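Local coordinates for T-cell surface glycoprotein CD1A1 antigen (Gallus gallus, PDB 3JVG) that probably presents lipid antigens to T cells as a CD1-family, MHC class I-like glycoprotein paired with beta-2-microglobulin, at residues F16-V22 and F75-Q80; F121-G126 and I154-N159; C201-Y207 and L239-S245. One frame throughout, in Å; residues are numbered along the deposited sequence.

Interaction 1 (F16-V22 and F75-Q80). With NAG (2-acetamido-2-deoxy-beta-D-glucopyranose), chain J.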
loop_
_atom_site.group_PDB
_atom_site.type_symbol
_atom_site.label_atom_id
_atom_site.label_comp_id
_atom_site.label_asym_id
_atom_site.label_seq_id
_atom_site.Cartn_x
_atom_site.Cartn_y
_atom_site.Cartn_z
ATOM N N PHE A 16 9.190 2.526 -18.648
ATOM C CA PHE A 16 9.602 2.522 -20.040
ATOM C C PHE A 16 11.001 1.974 -20.176
ATOM O O PHE A 16 11.973 2.621 -19.780
ATOM C CB PHE A 16 9.449 3.921 -20.637
ATOM C CG PHE A 16 8.019 4.425 -20.590
ATOM C CD1 PHE A 16 7.441 4.807 -19.374
ATOM C CD2 PHE A 16 7.211 4.426 -21.754
ATOM C CE1 PHE A 16 6.121 5.218 -19.306
ATOM C CE2 PHE A 16 5.850 4.840 -21.684
ATOM C CZ PHE A 16 5.328 5.247 -20.452
ATOM N N GLN A 17 11.128 0.781 -20.721
ATOM C CA GLN A 17 12.472 0.179 -20.842
ATOM C C GLN A 17 13.281 0.650 -22.066
ATOM O O GLN A 17 14.495 0.811 -21.976
ATOM C CB GLN A 17 12.389 -1.338 -20.813
ATOM C CG GLN A 17 11.551 -1.860 -19.653
ATOM C CD GLN A 17 11.551 -3.364 -19.602
ATOM O OE1 GLN A 17 10.867 -4.016 -20.405
ATOM N NE2 GLN A 17 12.331 -3.933 -18.668
ATOM N N ASN A 18 12.608 0.838 -23.200
ATOM C CA ASN A 18 13.216 1.398 -24.416
ATOM C C ASN A 18 12.079 2.037 -25.232
ATOM O O ASN A 18 10.950 2.138 -24.747
ATOM C CB ASN A 18 14.016 0.343 -25.218
ATOM C CG ASN A 18 13.160 -0.836 -25.688
ATOM O OD1 ASN A 18 11.969 -0.681 -25.971
ATOM N ND2 ASN A 18 13.779 -2.022 -25.778
ATOM N N SER A 19 12.350 2.460 -26.457
ATOM C CA SER A 19 11.316 3.177 -27.195
ATOM C C SER A 19 10.122 2.296 -27.606
ATOM O O SER A 19 9.083 2.845 -27.983
ATOM C CB SER A 19 11.888 3.913 -28.423
ATOM O OG SER A 19 12.220 3.002 -29.433
ATOM N N THR A 20 10.252 0.963 -27.538
ATOM C CA THR A 20 9.144 0.090 -27.967
ATOM C C THR A 20 8.561 -0.791 -26.872
ATOM O O THR A 20 7.614 -1.526 -27.126
ATOM C CB THR A 20 9.518 -0.826 -29.160
ATOM O OG1 THR A 20 10.320 -1.921 -28.708
ATOM C CG2 THR A 20 10.253 -0.053 -30.250
ATOM N N SER A 21 9.123 -0.715 -25.664
ATOM C CA SER A 21 8.809 -1.680 -24.625
ATOM C C SER A 21 8.479 -0.965 -23.322
ATOM O O SER A 21 9.263 -0.113 -22.823
ATOM C CB SER A 21 9.973 -2.656 -24.445
ATOM O OG SER A 21 9.838 -3.434 -23.263
ATOM N N VAL A 22 7.308 -1.300 -22.785
ATOM C CA VAL A 22 6.831 -0.731 -21.522
ATOM C C VAL A 22 6.075 -1.751 -20.660
ATOM O O VAL A 22 5.199 -2.449 -21.139
ATOM C CB VAL A 22 6.108 0.658 -21.729
ATOM C CG1 VAL A 22 5.485 0.777 -23.097
ATOM C CG2 VAL A 22 5.165 1.070 -20.590
ATOM N N PHE A 75 -1.343 6.745 -22.809
ATOM C CA PHE A 75 -0.266 7.199 -21.890
ATOM C C PHE A 75 1.078 6.769 -22.453
ATOM O O PHE A 75 1.986 7.578 -22.597
ATOM C CB PHE A 75 -0.458 6.650 -20.474
ATOM C CG PHE A 75 0.310 7.405 -19.430
ATOM C CD1 PHE A 75 -0.338 8.286 -18.573
ATOM C CD2 PHE A 75 1.718 7.237 -19.316
ATOM C CE1 PHE A 75 0.396 8.991 -17.616
ATOM C CE2 PHE A 75 2.454 7.945 -18.400
ATOM C CZ PHE A 75 1.781 8.833 -17.529
ATOM N N SER A 76 1.202 5.504 -22.802
ATOM C CA SER A 76 2.493 5.008 -23.263
ATOM C C SER A 76 2.858 5.656 -24.566
ATOM O O SER A 76 4.012 5.995 -24.815
ATOM C CB SER A 76 2.488 3.482 -23.367
ATOM O OG SER A 76 2.287 2.942 -22.080
ATOM N N ARG A 77 1.853 5.896 -25.385
ATOM C CA ARG A 77 2.097 6.475 -26.694
ATOM C C ARG A 77 2.518 7.926 -26.574
ATOM O O ARG A 77 3.421 8.340 -27.277
ATOM C CB ARG A 77 0.899 6.277 -27.633
ATOM C CG ARG A 77 0.770 4.829 -28.097
ATOM C CD ARG A 77 -0.547 4.569 -28.892
ATOM N N LEU A 78 1.884 8.686 -25.696
ATOM C CA LEU A 78 2.249 10.087 -25.524
ATOM C C LEU A 78 3.679 10.274 -25.052
ATOM O O LEU A 78 4.389 11.129 -25.579
ATOM C CB LEU A 78 1.309 10.799 -24.549
ATOM C CG LEU A 78 -0.077 11.124 -25.124
ATOM C CD1 LEU A 78 -0.962 11.589 -23.993
ATOM C CD2 LEU A 78 -0.034 12.172 -26.255
ATOM N N VAL A 79 4.079 9.460 -24.059
ATOM C CA VAL A 79 5.416 9.474 -23.489
ATOM C C VAL A 79 6.446 9.162 -24.558
ATOM O O VAL A 79 7.414 9.882 -24.712
ATOM C CB VAL A 79 5.531 8.456 -22.319
ATOM C CG1 VAL A 79 6.978 8.134 -22.030
ATOM C CG2 VAL A 79 4.808 8.956 -21.052
ATOM N N GLN A 80 6.227 8.104 -25.325
ATOM C CA GLN A 80 7.195 7.723 -26.344
ATOM C C GLN A 80 7.326 8.771 -27.416
ATOM O O GLN A 80 8.434 9.031 -27.884
ATOM C CB GLN A 80 6.822 6.391 -26.979
ATOM C CG GLN A 80 6.972 5.231 -26.033
ATOM C CD GLN A 80 6.424 3.954 -26.635
ATOM O OE1 GLN A 80 5.741 3.977 -27.680
ATOM N NE2 GLN A 80 6.743 2.823 -26.005
HETATM C C1 NAG J . 13.198 -3.278 -26.207
HETATM C C2 NAG J . 14.069 -3.879 -27.338
HETATM C C3 NAG J . 13.547 -5.277 -27.721
HETATM C C4 NAG J . 13.694 -6.178 -26.467
HETATM C C5 NAG J . 12.874 -5.571 -25.295
HETATM C C6 NAG J . 12.943 -6.374 -23.966
HETATM C C7 NAG J . 15.353 -2.376 -28.844
HETATM C C8 NAG J . 15.291 -1.458 -30.042
HETATM N N2 NAG J . 14.197 -2.968 -28.481
HETATM O O3 NAG J . 14.148 -5.758 -28.926
HETATM O O4 NAG J . 13.268 -7.507 -26.695
HETATM O O5 NAG J . 13.129 -4.169 -25.093
HETATM O O6 NAG J . 13.902 -5.955 -22.997
HETATM O O7 NAG J . 16.435 -2.545 -28.265
#

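Interaction 2 (F121-G126 and I154-N159). With NAG (2-acetamido-2-deoxy-beta-D-glucopyranose), chain I.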
loop_
_atom_site.group_PDB
_atom_site.type_symbol
_atom_site.label_atom_id
_atom_site.label_comp_id
_atom_site.label_asym_id
_atom_site.label_seq_id
_atom_site.Cartn_x
_atom_site.Cartn_y
_atom_site.Cartn_z
ATOM N N PHE A 121 -3.860 17.736 -12.176
ATOM C CA PHE A 121 -5.054 18.308 -12.715
ATOM C C PHE A 121 -5.698 19.300 -11.756
ATOM O O PHE A 121 -5.780 19.064 -10.540
ATOM C CB PHE A 121 -6.046 17.216 -13.069
ATOM C CG PHE A 121 -7.172 17.694 -14.016
ATOM C CD1 PHE A 121 -6.921 17.926 -15.375
ATOM C CD2 PHE A 121 -8.456 17.907 -13.537
ATOM C CE1 PHE A 121 -7.963 18.377 -16.255
ATOM C CE2 PHE A 121 -9.495 18.342 -14.389
ATOM C CZ PHE A 121 -9.232 18.583 -15.755
ATOM N N ASN A 122 -6.161 20.403 -12.317
ATOM C CA ASN A 122 -6.866 21.403 -11.568
ATOM C C ASN A 122 -8.281 21.288 -12.030
ATOM O O ASN A 122 -8.573 21.663 -13.167
ATOM C CB ASN A 122 -6.314 22.761 -11.961
ATOM C CG ASN A 122 -6.864 23.897 -11.117
ATOM O OD1 ASN A 122 -8.084 23.986 -10.826
ATOM N ND2 ASN A 122 -5.962 24.815 -10.747
ATOM N N LEU A 123 -9.153 20.753 -11.174
ATOM C CA LEU A 123 -10.574 20.537 -11.524
ATOM C C LEU A 123 -11.349 21.828 -11.910
ATOM O O LEU A 123 -12.087 21.834 -12.896
ATOM C CB LEU A 123 -11.321 19.788 -10.416
ATOM C CG LEU A 123 -12.801 19.417 -10.654
ATOM C CD1 LEU A 123 -13.044 18.145 -11.576
ATOM C CD2 LEU A 123 -13.596 19.297 -9.347
ATOM N N ASP A 124 -11.223 22.894 -11.138
ATOM C CA ASP A 124 -12.065 24.089 -11.407
ATOM C C ASP A 124 -11.732 24.780 -12.740
ATOM O O ASP A 124 -12.612 25.155 -13.499
ATOM C CB ASP A 124 -12.015 25.092 -10.236
ATOM C CG ASP A 124 -12.795 24.607 -8.992
ATOM O OD1 ASP A 124 -12.718 25.284 -7.936
ATOM O OD2 ASP A 124 -13.483 23.551 -9.053
ATOM N N ALA A 125 -10.447 24.918 -13.031
ATOM C CA ALA A 125 -10.007 25.557 -14.254
ATOM C C ALA A 125 -10.005 24.552 -15.388
ATOM O O ALA A 125 -9.889 24.924 -16.534
ATOM C CB ALA A 125 -8.623 26.134 -14.064
ATOM N N GLY A 126 -10.134 23.274 -15.074
ATOM C CA GLY A 126 -10.033 22.272 -16.107
ATOM C C GLY A 126 -8.715 22.407 -16.841
ATOM O O GLY A 126 -8.681 22.422 -18.064
ATOM N N ILE A 154 -12.407 15.087 -18.648
ATOM C CA ILE A 154 -11.764 14.715 -17.337
ATOM C C ILE A 154 -12.514 15.356 -16.136
ATOM O O ILE A 154 -12.750 14.702 -15.132
ATOM C CB ILE A 154 -10.215 15.023 -17.243
ATOM C CG1 ILE A 154 -9.397 14.098 -18.186
ATOM C CG2 ILE A 154 -9.750 14.899 -15.739
ATOM C CD1 ILE A 154 -7.984 14.676 -18.628
ATOM N N GLN A 155 -12.969 16.589 -16.292
ATOM C CA GLN A 155 -13.675 17.285 -15.214
ATOM C C GLN A 155 -14.919 16.545 -14.774
ATOM O O GLN A 155 -15.222 16.451 -13.586
ATOM C CB GLN A 155 -14.110 18.694 -15.660
ATOM C CG GLN A 155 -13.007 19.726 -15.660
ATOM C CD GLN A 155 -13.490 21.041 -16.332
ATOM O OE1 GLN A 155 -13.990 21.002 -17.475
ATOM N NE2 GLN A 155 -13.348 22.171 -15.633
ATOM N N VAL A 156 -15.664 16.067 -15.759
ATOM C CA VAL A 156 -16.880 15.316 -15.483
ATOM C C VAL A 156 -16.565 13.932 -14.933
ATOM O O VAL A 156 -17.312 13.426 -14.101
ATOM C CB VAL A 156 -17.773 15.178 -16.734
ATOM C CG1 VAL A 156 -18.889 14.252 -16.457
ATOM C CG2 VAL A 156 -18.421 16.524 -17.096
ATOM N N LEU A 157 -15.513 13.299 -15.450
ATOM C CA LEU A 157 -15.139 11.979 -14.973
ATOM C C LEU A 157 -14.813 12.061 -13.496
ATOM O O LEU A 157 -15.280 11.231 -12.706
ATOM C CB LEU A 157 -13.928 11.420 -15.761
ATOM C CG LEU A 157 -14.335 10.463 -16.953
ATOM C CD1 LEU A 157 -15.805 10.106 -17.112
ATOM C CD2 LEU A 157 -13.758 10.760 -18.310
ATOM N N LEU A 158 -13.993 13.054 -13.123
ATOM C CA LEU A 158 -13.577 13.217 -11.716
ATOM C C LEU A 158 -14.753 13.645 -10.829
ATOM O O LEU A 158 -15.019 13.004 -9.830
ATOM C CB LEU A 158 -12.404 14.209 -11.563
ATOM C CG LEU A 158 -11.030 13.774 -12.100
ATOM C CD1 LEU A 158 -10.066 15.022 -12.079
ATOM C CD2 LEU A 158 -10.442 12.544 -11.366
ATOM N N ASN A 159 -15.495 14.670 -11.219
ATOM C CA ASN A 159 -16.464 15.285 -10.301
ATOM C C ASN A 159 -17.839 14.617 -10.272
ATOM O O ASN A 159 -18.548 14.746 -9.276
ATOM C CB ASN A 159 -16.602 16.797 -10.533
ATOM C CG ASN A 159 -17.060 17.557 -9.258
ATOM O OD1 ASN A 159 -16.522 17.322 -8.176
ATOM N ND2 ASN A 159 -18.043 18.464 -9.395
HETATM C C1 NAG I . -18.638 19.254 -8.317
HETATM C C2 NAG I . -18.715 20.757 -8.691
HETATM C C3 NAG I . -19.493 21.605 -7.655
HETATM C C4 NAG I . -20.917 21.049 -7.528
HETATM C C5 NAG I . -20.931 19.516 -7.253
HETATM C C6 NAG I . -22.354 18.967 -7.487
HETATM C C7 NAG I . -17.036 21.443 -10.317
HETATM C C8 NAG I . -15.712 22.081 -10.566
HETATM N N2 NAG I . -17.415 21.353 -9.036
HETATM O O3 NAG I . -19.522 22.987 -8.006
HETATM O O4 NAG I . -21.675 21.804 -6.572
HETATM O O5 NAG I . -19.957 18.741 -8.000
HETATM O O6 NAG I . -22.513 17.636 -7.047
HETATM O O7 NAG I . -17.708 21.032 -11.276
#

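Interaction 3 (C201-Y207 and L239-S245)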
loop_
_atom_site.group_PDB
_atom_site.type_symbol
_atom_site.label_atom_id
_atom_site.label_comp_id
_atom_site.label_asym_id
_atom_site.label_seq_id
_atom_site.Cartn_x
_atom_site.Cartn_y
_atom_site.Cartn_z
ATOM N N CYS A 201 5.376 -4.030 22.650
ATOM C CA CYS A 201 4.008 -4.361 22.516
ATOM C C CYS A 201 3.783 -4.676 21.015
ATOM O O CYS A 201 3.994 -3.807 20.157
ATOM C CB CYS A 201 3.124 -3.183 22.979
ATOM S SG CYS A 201 1.351 -3.523 22.900
ATOM N N ARG A 202 3.379 -5.919 20.732
ATOM C CA ARG A 202 3.137 -6.420 19.382
ATOM C C ARG A 202 1.650 -6.714 19.238
ATOM O O ARG A 202 1.074 -7.535 19.983
ATOM C CB ARG A 202 3.973 -7.662 19.109
ATOM C CG ARG A 202 3.617 -8.389 17.836
ATOM C CD ARG A 202 4.321 -9.771 17.706
ATOM N NE ARG A 202 4.167 -10.260 16.326
ATOM C CZ ARG A 202 4.650 -11.410 15.863
ATOM N NH1 ARG A 202 5.291 -12.237 16.666
ATOM N NH2 ARG A 202 4.475 -11.740 14.599
ATOM N N VAL A 203 1.032 -5.991 18.304
ATOM C CA VAL A 203 -0.376 -6.054 18.100
ATOM C C VAL A 203 -0.554 -6.590 16.686
ATOM O O VAL A 203 0.090 -6.110 15.727
ATOM C CB VAL A 203 -0.991 -4.621 18.195
ATOM C CG1 VAL A 203 -2.475 -4.722 18.228
ATOM C CG2 VAL A 203 -0.473 -3.892 19.499
ATOM N N THR A 204 -1.447 -7.561 16.539
ATOM C CA THR A 204 -1.790 -8.041 15.195
ATOM C C THR A 204 -3.291 -8.313 15.026
ATOM O O THR A 204 -4.112 -8.158 15.984
ATOM C CB THR A 204 -0.909 -9.299 14.861
ATOM O OG1 THR A 204 -0.954 -9.619 13.437
ATOM C CG2 THR A 204 -1.285 -10.477 15.777
ATOM N N SER A 205 -3.653 -8.691 13.797
ATOM C CA SER A 205 -5.002 -9.097 13.467
ATOM C C SER A 205 -6.039 -7.971 13.370
ATOM O O SER A 205 -7.199 -8.276 13.249
ATOM C CB SER A 205 -5.524 -10.132 14.463
ATOM O OG SER A 205 -4.683 -11.266 14.422
ATOM N N PHE A 206 -5.665 -6.697 13.385
ATOM C CA PHE A 206 -6.722 -5.709 13.468
ATOM C C PHE A 206 -7.110 -5.223 12.093
ATOM O O PHE A 206 -6.284 -5.148 11.171
ATOM C CB PHE A 206 -6.398 -4.557 14.441
ATOM C CG PHE A 206 -5.111 -3.851 14.145
ATOM C CD1 PHE A 206 -3.896 -4.340 14.625
ATOM C CD2 PHE A 206 -5.100 -2.708 13.369
ATOM C CE1 PHE A 206 -2.723 -3.703 14.306
ATOM C CE2 PHE A 206 -3.919 -2.016 13.092
ATOM C CZ PHE A 206 -2.738 -2.524 13.544
ATOM N N TYR A 207 -8.382 -4.918 11.959
ATOM C CA TYR A 207 -8.917 -4.230 10.793
ATOM C C TYR A 207 -10.131 -3.473 11.304
ATOM O O TYR A 207 -10.919 -4.030 12.090
ATOM C CB TYR A 207 -9.341 -5.222 9.686
ATOM C CG TYR A 207 -9.755 -4.480 8.418
ATOM C CD1 TYR A 207 -8.796 -4.134 7.450
ATOM C CD2 TYR A 207 -11.075 -4.063 8.225
ATOM C CE1 TYR A 207 -9.152 -3.465 6.326
ATOM C CE2 TYR A 207 -11.449 -3.366 7.080
ATOM C CZ TYR A 207 -10.477 -3.083 6.135
ATOM O OH TYR A 207 -10.782 -2.425 5.006
ATOM N N LEU A 239 -5.704 -9.110 4.802
ATOM C CA LEU A 239 -6.225 -7.763 5.057
ATOM C C LEU A 239 -6.551 -7.430 6.546
ATOM O O LEU A 239 -7.679 -7.006 6.911
ATOM C CB LEU A 239 -7.419 -7.456 4.126
ATOM C CG LEU A 239 -7.816 -5.949 4.051
ATOM C CD1 LEU A 239 -6.681 -5.038 3.586
ATOM C CD2 LEU A 239 -9.060 -5.777 3.201
ATOM N N THR A 240 -5.537 -7.629 7.389
ATOM C CA THR A 240 -5.540 -7.147 8.752
ATOM C C THR A 240 -4.165 -6.557 8.837
ATOM O O THR A 240 -3.418 -6.646 7.857
ATOM C CB THR A 240 -5.716 -8.272 9.789
ATOM O OG1 THR A 240 -4.667 -9.242 9.691
ATOM C CG2 THR A 240 -7.070 -8.959 9.617
ATOM N N TYR A 241 -3.835 -5.966 9.981
ATOM C CA TYR A 241 -2.638 -5.195 10.154
ATOM C C TYR A 241 -1.921 -5.578 11.456
ATOM O O TYR A 241 -2.510 -6.237 12.350
ATOM C CB TYR A 241 -2.993 -3.723 10.154
ATOM C CG TYR A 241 -3.520 -3.234 8.790
ATOM C CD1 TYR A 241 -2.624 -2.913 7.765
ATOM C CD2 TYR A 241 -4.891 -3.129 8.538
ATOM C CE1 TYR A 241 -3.058 -2.443 6.515
ATOM C CE2 TYR A 241 -5.379 -2.677 7.270
ATOM C CZ TYR A 241 -4.445 -2.357 6.253
ATOM O OH TYR A 241 -4.838 -1.910 4.993
ATOM N N GLN A 242 -0.646 -5.142 11.545
ATOM C CA GLN A 242 0.203 -5.429 12.660
ATOM C C GLN A 242 0.945 -4.197 12.963
ATOM O O GLN A 242 1.293 -3.439 12.045
ATOM C CB GLN A 242 1.284 -6.455 12.325
ATOM C CG GLN A 242 0.819 -7.798 11.924
ATOM C CD GLN A 242 1.855 -8.904 12.268
ATOM O OE1 GLN A 242 2.703 -8.768 13.179
ATOM N NE2 GLN A 242 1.787 -9.985 11.517
ATOM N N LEU A 243 1.249 -4.035 14.250
ATOM C CA LEU A 243 2.005 -2.881 14.745
ATOM C C LEU A 243 2.923 -3.373 15.858
ATOM O O LEU A 243 2.508 -4.233 16.627
ATOM C CB LEU A 243 1.071 -1.823 15.381
ATOM C CG LEU A 243 1.246 -0.345 14.995
ATOM C CD1 LEU A 243 0.698 0.643 16.032
ATOM C CD2 LEU A 243 2.671 0.046 14.621
ATOM N N ARG A 244 4.127 -2.798 15.978
ATOM C CA ARG A 244 4.919 -2.974 17.191
ATOM C C ARG A 244 5.294 -1.622 17.785
ATOM O O ARG A 244 5.618 -0.701 17.059
ATOM C CB ARG A 244 6.196 -3.815 16.949
ATOM C CG ARG A 244 5.950 -5.183 16.253
ATOM C CD ARG A 244 7.071 -6.207 16.435
ATOM N NE ARG A 244 8.293 -5.931 15.671
ATOM C CZ ARG A 244 8.448 -6.138 14.357
ATOM N NH1 ARG A 244 7.428 -6.602 13.626
ATOM N NH2 ARG A 244 9.623 -5.852 13.769
ATOM N N SER A 245 5.240 -1.516 19.100
ATOM C CA SER A 245 5.619 -0.293 19.801
ATOM C C SER A 245 6.556 -0.706 20.916
ATOM O O SER A 245 6.347 -1.760 21.543
ATOM C CB SER A 245 4.344 0.398 20.379
ATOM O OG SER A 245 4.672 1.444 21.291
#

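Interaction 1 (F16-V22 and F75-Q80)
The Phe16 ring packs one face against Val79, whose CG1 sits 3.6 Å from the ring centroid and 17° off the normal, which fits a CH-pi contact. Around the ring edge, near its plane, Phe16 CE2 is 3.7 Å from Ser76 CA and Phe16 CZ is 4.3 Å from Phe75 CD2, so one aromatic ring spans a full turn of helix 58-82. Phe89 and Tyr87 of the same chain also meet this ring. Next to it, Val22 CG2 approaches Ser76 OG at 3.7 Å, while Val22 CG1 lies 3.8 Å from Gln80 NE2.

Gln80 reaches from the helix to the turn of the hairpin. Its NE2 comes within 3.1 Å of Ser19 O, but the angle is too poor for a hydrogen bond, and no hydrogen bond links the two segments. Of the 306 Å² buried, the apolar part centres on Phe16, while Gln80 covers the turn.

The turn is ordered from within. Gln17 N donates to Ser21 O (2.9 Å), and Asn18 OD1 accepts from Thr20 N (2.8 Å, 148°), which defines an Asx turn. Asn18 ND2 is bonded to C1 of the NAG at 1.4 Å, so the glycan leaves from the tip of the hairpin, on the side turned from the helix.

The axes of 16-18 and 75-80 come within 11.2 Å and differ in direction by 52°. An unidentified bound molecule lies about 4 Å from the Phe75 side chain, consistent with a cavity nearby. A long helix lying obliquely across antiparallel strands in this way is typical of the MHC class I-like alpha1 region.

Interaction 2 (F121-G126 and I154-N159)
Phe121 and Ile154 form the apolar centre: Ile154 CG2 stands 3.7 Å from the Phe121 ring centroid, 11° off the normal, a CH-pi contact over the face. Leu158 CD1 is 3.6 Å from Phe121 CD2, and Leu123 CD1 packs 4.0 Å from Leu158 CB. Phe109 and Trp128 flank this centre.

Farther out, Gln155 is two-sided: its CG lies 3.9 Å from Phe121 CZ, at the ring edge, while its NE2 donates to Leu123 O (3.0 Å, 172°). Gly126 has positive phi (56°), and an ideal CB on Gly126 would fall 2.6 Å from Gln155 NE2, a clash.

At the outer, polar edge, Asn159 ND2 is bonded to NAG C1 (1.5 Å), and C8 of this NAG lies 3.7 Å from Leu123 CD2 and 3.1 Å from Asp124 OD2. Such helix-on-sheet packing is as in the alpha2 part of MHC class I-like folds. Chemically, nonpolar packing is joined by a single near-linear hydrogen bond, which ties the turn that follows strand 116-122 to helix 148-172.

Interaction 3 (C201-Y207 and L239-S245)
A G1 beta bulge interrupts the pairing: Ser205 and Phe206 both face Tyr241, and the register shifts by one between Val203 and Phe206. Ser205 takes phi/psi of 74°/10°, the positive phi expected at the first bulge position, and the chain turns a corner there. At the bulge, Tyr241 N donates to Phe206 O (2.8 Å), whereas the return bond from Phe206 N to Tyr241 O is weak (3.4 Å).

Before the bulge the antiparallel pairing is regular, with axes 4.7 Å apart and directions differing by 173°. Cys201 N to Ser245 O (2.7 Å) and Ser245 N to Cys201 O (2.8 Å) close one hydrogen-bonded pair; Val203 and Leu243 close another, both N-to-O distances being 2.8 Å.

Cys201, Val203, Phe206, Tyr241, Leu243 and Ser245 share one face. There Tyr241 CB sits 3.8 Å from the Phe206 ring centroid in a CH-pi contact, and Cys201 forms the disulfide to Cys259 of the other sheet. On the opposite face, Arg202 hydrogen-bonds to a polar side chain of the beta-2-microglobulin chain, and Arg244 makes a cation-pi contact with an aromatic residue of that chain. Near the bulged end, the hydroxyls of Tyr207 and Tyr241 both hydrogen-bond to Asp32 of the MHC-like part. Central paired strands with one disulfide-bearing inner face are typical of the immunoglobulin C1-set sandwich, here in its alpha3 position.

Interactions 1, 2 and 3 follow one another along the chain without interleaving. The first two lie in the MHC-like domain and reach the same eight-stranded antiparallel sheet, with centres about 26 Å apart. Interaction 1 packs helix 58-82 on the hairpin of strands 6-18 and 21-30; interaction 2 packs helix 148-172 on strand 116-122 and the turn after it; these two helices form the walls of the groove in MHC class I-like folds. Interaction 3 lies within the immunoglobulin domain, its centre about 40 Å and 38 Å from theirs, across the chain's centre. This separation is consistent with a lipid-presenting role of the MHC-like part and an immunoglobulin domain that meets beta-2-microglobulin.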